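Local atomic coordinates of KLLA0F12672p (Kluyveromyces lactis, PDB entry 4M3O), a protein that probably acts as a dual-specificity phosphatase on the C-terminal domain of RNA polymerase II, represented here by its zinc-binding N-terminal domain. Residues A[22-27]-A[131-135]; A[73-79]-A[110-116]. All coordinates share one frame; numbering follows the deposited sequence.

Contact 1: residues A[22-27]-A[131-135]; sequences LTIREV and ALFAR
Leu132 begins the contact by setting its CB against one branch of Val27: the gap from Val27 CG1 to Leu132 CB is 3.6 Å, and the CD2 methyl of Leu132 reaches the same branch from further out. Val27 CG1 stands anti to its backbone N (chi1 169°), which leaves CG2 for the next residue and lets the forked side chain serve two neighbours at once. That next residue, Phe133, makes the larger part of the contact. Its ring is swung away from its own backbone N (chi1 177°) toward the start of helix 24-40 and the residue pair before it, where Ile24 covers one face and Val27 and Leu22 meet the edge. Ile24 CG1 lies 3.8 Å from the ring centroid and only 15° off the normal, a CH-pi contact displaced toward the rim. Val27 CG2 approaches in the ring plane, 4.0 Å from Phe133 CD1, with the two side chains nearly perpendicular. Near the same plane, the carbonyl oxygen Leu22 O lies 3.5 Å from Phe133 CE1. No hydrogen bond crosses between the segments; the contact is mainly apolar, and it lies at the surface. Further on, Ala134 N and Arg135 N bond back to Ala131 O and Leu132 O, two bonds that curl the backbone into a turn. Arg135 turns elsewhere and binds the carbonyls of Arg54 and Leu56. On the helix side, Thr23 N meets Glu26 OE2 at 2.8 Å and Glu26 N returns a bond to Thr23 OG1 at 3.2 Å. This reciprocal pair is a capping box with Thr23 as N-cap; the contact as a whole is the packing of a compact loop turn, through one phenylalanine, against a capped helix start.

Contact 2: residues A[73-79]-A[110-116]; sequences RCGYPLC and EYCTKAH. With ZN (zinc ion), chain C.
Cys74 and Cys79 from one segment, Cys112 and His116 from the other, converge on one zinc ion: the three SG atoms each lie 2.3 Å from zinc, and His116 ND1 lies 2.2 Å away. Cys74 SG is anti to its backbone N (chi1 179°), whereas Cys112 SG stands between its own N and carbonyl carbon, turned back to the metal from the other chain segment. This buried centre is closely packed. Cys112 N donates to Cys74 SG at 3.4 Å, and Tyr76 N adds a weak bond to the same sulfur. Beside it, Gly75 N binds Glu110 O at 2.8 Å; the Tyr111 ring lies close to Gly75 CA and turns its edge to Cys74 SG and Tyr76 N. Tyr76 directs its ring edge at the face of His116, with Tyr76 CD2 3.7 Å from His116 CD2 and the planes 55° apart, while Cys79 SG sits at the imidazole edge. The far nitrogen, His116 NE2, bonds to Glu154; this bond and the zinc bond at ND1 hold the ring from two sides, which probably fixes its rotation. Tyr111 OH reaches Ser120. Toward the periphery the fit slackens: the Glu110 carboxylate leads away from the loop, and Arg73 turns off to a salt bridge with Asp42. Four protein ligands complete the observed coordination of the zinc, consistent with a structural zinc finger. Three thiolates would leave the centre formally negative, and the N-H groups of Cys112 and, weakly, Tyr76 probably offset part of that charge.

In the fold
The two contacts lie on opposite sides of the chain's centre, their own centres 29 Å apart and their nearest atoms about 14 Å apart, so they do not touch. Along the chain the order is 22-27, 73-79, 110-116, 131-135: the zinc-binding pair is enclosed in sequence by the surface pair. Helix 24-40 starts in contact 1, whereas helix 114-125 starts in contact 2. That second helix and the loop after it lead from the metal site to contact 1 in this domain, whose regular structure is chiefly helical. Contact 2 ties its loops together through the metal; contact 1 joins early and late parts by apolar packing.

Contact 1: residues A[22-27]-A[131-135]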
ATOM      1  N   LEU A  22      -8.090  13.950  14.126  1.00 44.54           N
ATOM      2  CA  LEU A  22      -7.013  14.416  13.260  1.00 44.91           C
ATOM      3  C   LEU A  22      -7.477  15.547  12.376  1.00 39.96           C
ATOM      4  O   LEU A  22      -8.639  15.561  11.915  1.00 38.03           O
ATOM      5  CB  LEU A  22      -6.564  13.261  12.377  1.00 44.77           C
ATOM      6  CG  LEU A  22      -5.962  12.095  13.084  1.00 45.45           C
ATOM      7  CD1 LEU A  22      -5.604  11.018  12.076  1.00 46.21           C
ATOM      8  CD2 LEU A  22      -4.733  12.530  13.902  1.00 49.10           C
ATOM      9  N   THR A  23      -6.573  16.477  12.116  1.00 40.99           N
ATOM     10  CA  THR A  23      -6.802  17.469  11.075  1.00 40.22           C
ATOM     11  C   THR A  23      -6.537  16.812   9.702  1.00 38.09           C
ATOM     12  O   THR A  23      -5.893  15.734   9.592  1.00 37.90           O
ATOM     13  CB  THR A  23      -5.856  18.678  11.192  1.00 41.93           C
ATOM     14  OG1 THR A  23      -4.509  18.262  10.960  1.00 42.00           O
ATOM     15  CG2 THR A  23      -5.919  19.395  12.610  1.00 44.87           C
ATOM     16  N   ILE A  24      -6.982  17.506   8.679  1.00 41.82           N
ATOM     17  CA  ILE A  24      -6.725  17.163   7.292  1.00 44.06           C
ATOM     18  C   ILE A  24      -5.248  17.108   7.005  1.00 38.90           C
ATOM     19  O   ILE A  24      -4.786  16.190   6.323  1.00 40.57           O
ATOM     20  CB  ILE A  24      -7.465  18.123   6.303  1.00 55.51           C
ATOM     21  CG1 ILE A  24      -9.000  18.100   6.564  1.00 68.27           C
ATOM     22  CG2 ILE A  24      -7.262  17.624   4.861  1.00 53.92           C
ATOM     23  CD1 ILE A  24      -9.777  19.409   6.350  1.00 68.72           C
ATOM     24  N   ARG A  25      -4.463  18.008   7.575  1.00 41.33           N
ATOM     25  CA  ARG A  25      -3.006  17.964   7.335  1.00 45.17           C
ATOM     26  C   ARG A  25      -2.335  16.770   7.946  1.00 45.30           C
ATOM     27  O   ARG A  25      -1.336  16.306   7.416  1.00 44.26           O
ATOM     28  CB  ARG A  25      -2.257  19.188   7.876  1.00 47.72           C
ATOM     29  CG  ARG A  25      -2.501  20.442   7.086  1.00 53.69           C
ATOM     30  CD  ARG A  25      -1.714  20.435   5.778  1.00 56.07           C
ATOM     31  NE  ARG A  25      -2.472  20.953   4.657  1.00 55.44           N
ATOM     32  CZ  ARG A  25      -2.811  22.210   4.489  1.00 60.96           C
ATOM     33  NH1 ARG A  25      -2.457  23.166   5.375  1.00 84.17           N
ATOM     34  NH2 ARG A  25      -3.469  22.542   3.410  1.00 61.43           N
ATOM     35  N   GLU A  26      -2.811  16.344   9.125  1.00 43.35           N
ATOM     36  CA  GLU A  26      -2.206  15.232   9.837  1.00 40.00           C
ATOM     37  C   GLU A  26      -2.554  13.946   9.076  1.00 35.51           C
ATOM     38  O   GLU A  26      -1.739  13.109   8.966  1.00 37.54           O
ATOM     39  CB  GLU A  26      -2.705  15.178  11.266  1.00 44.99           C
ATOM     40  CG  GLU A  26      -2.152  16.302  12.150  1.00 51.12           C
ATOM     41  CD  GLU A  26      -2.907  16.476  13.465  1.00 55.69           C
ATOM     42  OE1 GLU A  26      -2.248  16.835  14.459  1.00 57.89           O
ATOM     43  OE2 GLU A  26      -4.152  16.271  13.510  1.00 54.27           O
ATOM     44  N   VAL A  27      -3.766  13.831   8.571  1.00 35.97           N
ATOM     45  CA  VAL A  27      -4.183  12.698   7.721  1.00 41.35           C
ATOM     46  C   VAL A  27      -3.306  12.615   6.464  1.00 43.22           C
ATOM     47  O   VAL A  27      -2.791  11.552   6.095  1.00 46.34           O
ATOM     48  CB  VAL A  27      -5.650  12.817   7.301  1.00 40.32           C
ATOM     49  CG1 VAL A  27      -5.964  11.802   6.221  1.00 41.29           C
ATOM     50  CG2 VAL A  27      -6.588  12.568   8.478  1.00 43.03           C
ATOM     51  N   ALA A 131     -12.737   8.590   1.886  1.00 46.32           N
ATOM     52  CA  ALA A 131     -11.589   9.406   2.091  1.00 45.40           C
ATOM     53  C   ALA A 131     -11.061   9.003   3.437  1.00 41.71           C
ATOM     54  O   ALA A 131     -11.842   8.663   4.352  1.00 40.63           O
ATOM     55  CB  ALA A 131     -11.984  10.880   2.067  1.00 50.18           C
ATOM     56  N   LEU A 132      -9.740   9.001   3.544  1.00 38.31           N
ATOM     57  CA  LEU A 132      -9.068   8.700   4.800  1.00 41.61           C
ATOM     58  C   LEU A 132      -9.565   9.542   5.930  1.00 44.22           C
ATOM     59  O   LEU A 132      -9.731   9.059   7.070  1.00 43.31           O
ATOM     60  CB  LEU A 132      -7.581   8.943   4.687  1.00 46.12           C
ATOM     61  CG  LEU A 132      -6.738   7.714   4.607  1.00 56.42           C
ATOM     62  CD1 LEU A 132      -6.842   7.239   3.157  1.00 54.32           C
ATOM     63  CD2 LEU A 132      -5.298   8.007   5.056  1.00 53.64           C
ATOM     64  N   PHE A 133      -9.784  10.812   5.624  1.00 47.35           N
ATOM     65  CA  PHE A 133     -10.202  11.793   6.615  1.00 47.15           C
ATOM     66  C   PHE A 133     -11.578  11.360   7.159  1.00 46.73           C
ATOM     67  O   PHE A 133     -11.840  11.610   8.321  1.00 40.06           O
ATOM     68  CB  PHE A 133     -10.211  13.216   6.001  1.00 50.16           C
ATOM     69  CG  PHE A 133     -10.700  14.279   6.940  1.00 49.23           C
ATOM     70  CD1 PHE A 133      -9.921  14.676   8.021  1.00 51.72           C
ATOM     71  CD2 PHE A 133     -11.936  14.894   6.733  1.00 55.74           C
ATOM     72  CE1 PHE A 133     -10.370  15.639   8.925  1.00 51.17           C
ATOM     73  CE2 PHE A 133     -12.390  15.874   7.620  1.00 59.35           C
ATOM     74  CZ  PHE A 133     -11.601  16.255   8.709  1.00 54.01           C
ATOM     75  N   ALA A 134     -12.401  10.649   6.360  1.00 47.11           N
ATOM     76  CA  ALA A 134     -13.754  10.193   6.804  1.00 43.72           C
ATOM     77  C   ALA A 134     -13.748   8.839   7.508  1.00 49.13           C
ATOM     78  O   ALA A 134     -14.802   8.317   7.914  1.00 51.39           O
ATOM     79  CB  ALA A 134     -14.741  10.175   5.637  1.00 45.82           C
ATOM     80  N   ARG A 135     -12.565   8.281   7.738  1.00 45.74           N
ATOM     81  CA  ARG A 135     -12.472   6.972   8.379  1.00 47.35           C
ATOM     82  C   ARG A 135     -12.274   7.175   9.899  1.00 46.56           C
ATOM     83  O   ARG A 135     -11.144   7.289  10.390  1.00 43.99           O
ATOM     84  CB  ARG A 135     -11.345   6.144   7.745  1.00 42.04           C
ATOM     85  CG  ARG A 135     -11.636   5.726   6.315  1.00 40.88           C
ATOM     86  CD  ARG A 135     -10.444   5.005   5.696  1.00 40.66           C
ATOM     87  NE  ARG A 135     -10.587   4.888   4.253  1.00 35.95           N
ATOM     88  CZ  ARG A 135     -10.001   3.982   3.467  1.00 36.50           C
ATOM     89  NH1 ARG A 135      -9.131   3.076   3.901  1.00 35.50           N
ATOM     90  NH2 ARG A 135     -10.212   4.057   2.176  1.00 36.88           N
TER

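Contact 2: residues A[73-79]-A[110-116]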
ATOM      1  N   ARG A  73      10.542  -1.017  -8.495  1.00 41.04           N
ATOM      2  CA  ARG A  73       9.928  -2.170  -7.762  1.00 41.24           C
ATOM      3  C   ARG A  73       8.624  -2.589  -8.405  1.00 40.11           C
ATOM      4  O   ARG A  73       7.816  -1.720  -8.885  1.00 35.33           O
ATOM      5  CB  ARG A  73       9.794  -1.813  -6.299  1.00 43.12           C
ATOM      6  CG  ARG A  73      11.166  -1.877  -5.623  1.00 47.22           C
ATOM      7  CD  ARG A  73      11.401  -0.847  -4.551  1.00 53.91           C
ATOM      8  NE  ARG A  73      11.246  -1.459  -3.249  1.00 60.02           N
ATOM      9  CZ  ARG A  73      12.124  -1.446  -2.259  1.00 57.63           C
ATOM     10  NH1 ARG A  73      13.280  -0.797  -2.333  1.00 63.89           N
ATOM     11  NH2 ARG A  73      11.807  -2.063  -1.142  1.00 65.49           N
ATOM     12  N   CYS A  74       8.451  -3.905  -8.502  1.00 37.93           N
ATOM     13  CA  CYS A  74       7.128  -4.468  -8.791  1.00 37.79           C
ATOM     14  C   CYS A  74       6.064  -3.713  -7.975  1.00 35.06           C
ATOM     15  O   CYS A  74       6.268  -3.377  -6.795  1.00 36.06           O
ATOM     16  CB  CYS A  74       7.058  -5.960  -8.471  1.00 36.02           C
ATOM     17  SG  CYS A  74       5.411  -6.718  -8.794  1.00 35.44           S
ATOM     18  N   GLY A  75       4.971  -3.412  -8.647  1.00 32.67           N
ATOM     19  CA  GLY A  75       3.872  -2.682  -8.069  1.00 36.50           C
ATOM     20  C   GLY A  75       3.271  -3.316  -6.829  1.00 33.16           C
ATOM     21  O   GLY A  75       2.900  -2.612  -5.892  1.00 32.34           O
ATOM     22  N   TYR A  76       3.217  -4.622  -6.815  1.00 33.37           N
ATOM     23  CA  TYR A  76       2.628  -5.368  -5.666  1.00 36.88           C
ATOM     24  C   TYR A  76       3.547  -5.294  -4.457  1.00 35.22           C
ATOM     25  O   TYR A  76       4.677  -5.771  -4.518  1.00 36.25           O
ATOM     26  CB  TYR A  76       2.319  -6.819  -6.044  1.00 34.83           C
ATOM     27  CG  TYR A  76       1.423  -7.618  -5.093  1.00 30.61           C
ATOM     28  CD1 TYR A  76       0.209  -7.098  -4.640  1.00 30.47           C
ATOM     29  CD2 TYR A  76       1.795  -8.921  -4.689  1.00 34.43           C
ATOM     30  CE1 TYR A  76      -0.630  -7.832  -3.840  1.00 32.28           C
ATOM     31  CE2 TYR A  76       0.958  -9.696  -3.865  1.00 34.61           C
ATOM     32  CZ  TYR A  76      -0.228  -9.132  -3.417  1.00 35.59           C
ATOM     33  OH  TYR A  76      -1.100  -9.825  -2.634  1.00 35.32           O
ATOM     34  N   PRO A  77       3.091  -4.596  -3.385  1.00 37.44           N
ATOM     35  CA  PRO A  77       3.939  -4.230  -2.248  1.00 36.98           C
ATOM     36  C   PRO A  77       4.659  -5.410  -1.521  1.00 36.65           C
ATOM     37  O   PRO A  77       5.701  -5.206  -0.984  1.00 38.55           O
ATOM     38  CB  PRO A  77       2.984  -3.461  -1.289  1.00 37.15           C
ATOM     39  CG  PRO A  77       1.829  -3.069  -2.117  1.00 39.28           C
ATOM     40  CD  PRO A  77       1.747  -3.999  -3.293  1.00 36.67           C
ATOM     41  N   LEU A  78       4.112  -6.616  -1.572  1.00 36.63           N
ATOM     42  CA  LEU A  78       4.777  -7.812  -1.017  1.00 40.57           C
ATOM     43  C   LEU A  78       5.978  -8.302  -1.826  1.00 42.56           C
ATOM     44  O   LEU A  78       6.699  -9.155  -1.359  1.00 44.77           O
ATOM     45  CB  LEU A  78       3.814  -8.952  -0.948  1.00 38.25           C
ATOM     46  CG  LEU A  78       2.720  -8.845   0.116  1.00 38.59           C
ATOM     47  CD1 LEU A  78       1.686  -9.893  -0.254  1.00 39.00           C
ATOM     48  CD2 LEU A  78       3.306  -9.141   1.517  1.00 38.54           C
ATOM     49  N   CYS A  79       6.193  -7.750  -3.008  1.00 37.47           N
ATOM     50  CA  CYS A  79       7.220  -8.253  -3.903  1.00 41.74           C
ATOM     51  C   CYS A  79       8.515  -7.468  -3.777  1.00 43.50           C
ATOM     52  O   CYS A  79       8.488  -6.229  -3.663  1.00 48.72           O
ATOM     53  CB  CYS A  79       6.745  -8.069  -5.329  1.00 39.62           C
ATOM     54  SG  CYS A  79       7.670  -8.970  -6.594  1.00 36.82           S
ATOM     55  N   GLU A 110       4.397  -2.653 -14.989  1.00 42.80           N
ATOM     56  CA  GLU A 110       4.065  -2.342 -13.605  1.00 43.03           C
ATOM     57  C   GLU A 110       4.302  -3.503 -12.598  1.00 35.23           C
ATOM     58  O   GLU A 110       4.506  -3.277 -11.399  1.00 37.37           O
ATOM     59  CB  GLU A 110       2.611  -1.909 -13.556  1.00 40.56           C
ATOM     60  CG  GLU A 110       2.308  -0.659 -14.345  1.00 45.35           C
ATOM     61  CD  GLU A 110       0.847  -0.263 -14.278  1.00 51.45           C
ATOM     62  OE1 GLU A 110      -0.015  -1.032 -13.786  1.00 56.43           O
ATOM     63  OE2 GLU A 110       0.548   0.824 -14.768  1.00 60.83           O
ATOM     64  N   TYR A 111       4.355  -4.720 -13.108  1.00 39.18           N
ATOM     65  CA  TYR A 111       4.493  -5.911 -12.294  1.00 41.13           C
ATOM     66  C   TYR A 111       5.547  -6.799 -12.866  1.00 41.11           C
ATOM     67  O   TYR A 111       5.772  -6.762 -14.068  1.00 45.85           O
ATOM     68  CB  TYR A 111       3.129  -6.651 -12.256  1.00 39.08           C
ATOM     69  CG  TYR A 111       2.125  -5.762 -11.654  1.00 36.55           C
ATOM     70  CD1 TYR A 111       1.239  -5.027 -12.451  1.00 34.65           C
ATOM     71  CD2 TYR A 111       2.081  -5.601 -10.266  1.00 33.66           C
ATOM     72  CE1 TYR A 111       0.332  -4.143 -11.863  1.00 33.23           C
ATOM     73  CE2 TYR A 111       1.161  -4.735  -9.678  1.00 32.21           C
ATOM     74  CZ  TYR A 111       0.296  -4.006 -10.473  1.00 31.78           C
ATOM     75  OH  TYR A 111      -0.574  -3.090  -9.861  1.00 29.28           O
ATOM     76  N   CYS A 112       6.089  -7.673 -12.022  1.00 42.09           N
ATOM     77  CA  CYS A 112       7.076  -8.685 -12.410  1.00 43.56           C
ATOM     78  C   CYS A 112       6.455  -9.774 -13.288  1.00 43.41           C
ATOM     79  O   CYS A 112       7.127 -10.295 -14.186  1.00 41.68           O
ATOM     80  CB  CYS A 112       7.731  -9.346 -11.165  1.00 41.01           C
ATOM     81  SG  CYS A 112       6.572 -10.216 -10.061  1.00 42.28           S
ATOM     82  N   THR A 113       5.172 -10.061 -13.068  1.00 43.31           N
ATOM     83  CA  THR A 113       4.452 -11.227 -13.673  1.00 40.78           C
ATOM     84  C   THR A 113       2.953 -10.971 -13.826  1.00 42.84           C
ATOM     85  O   THR A 113       2.418 -10.011 -13.245  1.00 42.41           O
ATOM     86  CB  THR A 113       4.511 -12.485 -12.734  1.00 42.26           C
ATOM     87  OG1 THR A 113       4.016 -12.135 -11.414  1.00 37.83           O
ATOM     88  CG2 THR A 113       5.930 -12.967 -12.608  1.00 43.03           C
ATOM     89  N   LYS A 114       2.244 -11.840 -14.537  1.00 35.80           N
ATOM     90  CA  LYS A 114       0.802 -11.642 -14.654  1.00 39.39           C
ATOM     91  C   LYS A 114       0.089 -11.942 -13.291  1.00 35.22           C
ATOM     92  O   LYS A 114      -0.974 -11.370 -12.939  1.00 38.27           O
ATOM     93  CB  LYS A 114       0.251 -12.557 -15.735  1.00 47.73           C
ATOM     94  CG  LYS A 114      -1.189 -12.276 -16.120  1.00 49.58           C
ATOM     95  CD  LYS A 114      -1.871 -13.595 -16.417  1.00 64.16           C
ATOM     96  CE  LYS A 114      -2.126 -14.379 -15.125  1.00 66.74           C
ATOM     97  NZ  LYS A 114      -3.159 -15.417 -15.343  1.00 71.56           N
ATOM     98  N   ALA A 115       0.689 -12.848 -12.564  1.00 32.73           N
ATOM     99  CA  ALA A 115       0.216 -13.317 -11.298  1.00 36.39           C
ATOM    100  C   ALA A 115       0.160 -12.116 -10.327  1.00 36.57           C
ATOM    101  O   ALA A 115      -0.897 -11.873  -9.680  1.00 34.79           O
ATOM    102  CB  ALA A 115       1.144 -14.433 -10.798  1.00 38.18           C
ATOM    103  N   HIS A 116       1.238 -11.333 -10.299  1.00 33.63           N
ATOM    104  CA  HIS A 116       1.312 -10.127  -9.425  1.00 33.48           C
ATOM    105  C   HIS A 116       0.430  -9.009  -9.912  1.00 34.69           C
ATOM    106  O   HIS A 116      -0.171  -8.316  -9.090  1.00 34.79           O
ATOM    107  CB  HIS A 116       2.758  -9.723  -9.108  1.00 36.23           C
ATOM    108  CG  HIS A 116       3.337 -10.500  -7.965  1.00 39.17           C
ATOM    109  ND1 HIS A 116       4.572 -10.256  -7.426  1.00 41.14           N
ATOM    110  CD2 HIS A 116       2.785 -11.474  -7.193  1.00 43.46           C
ATOM    111  CE1 HIS A 116       4.787 -11.076  -6.407  1.00 44.39           C
ATOM    112  NE2 HIS A 116       3.709 -11.821  -6.242  1.00 42.98           N
TER
HETATM  113 ZN    ZN C 300       6.105  -8.869  -8.272  1.00 39.82          ZN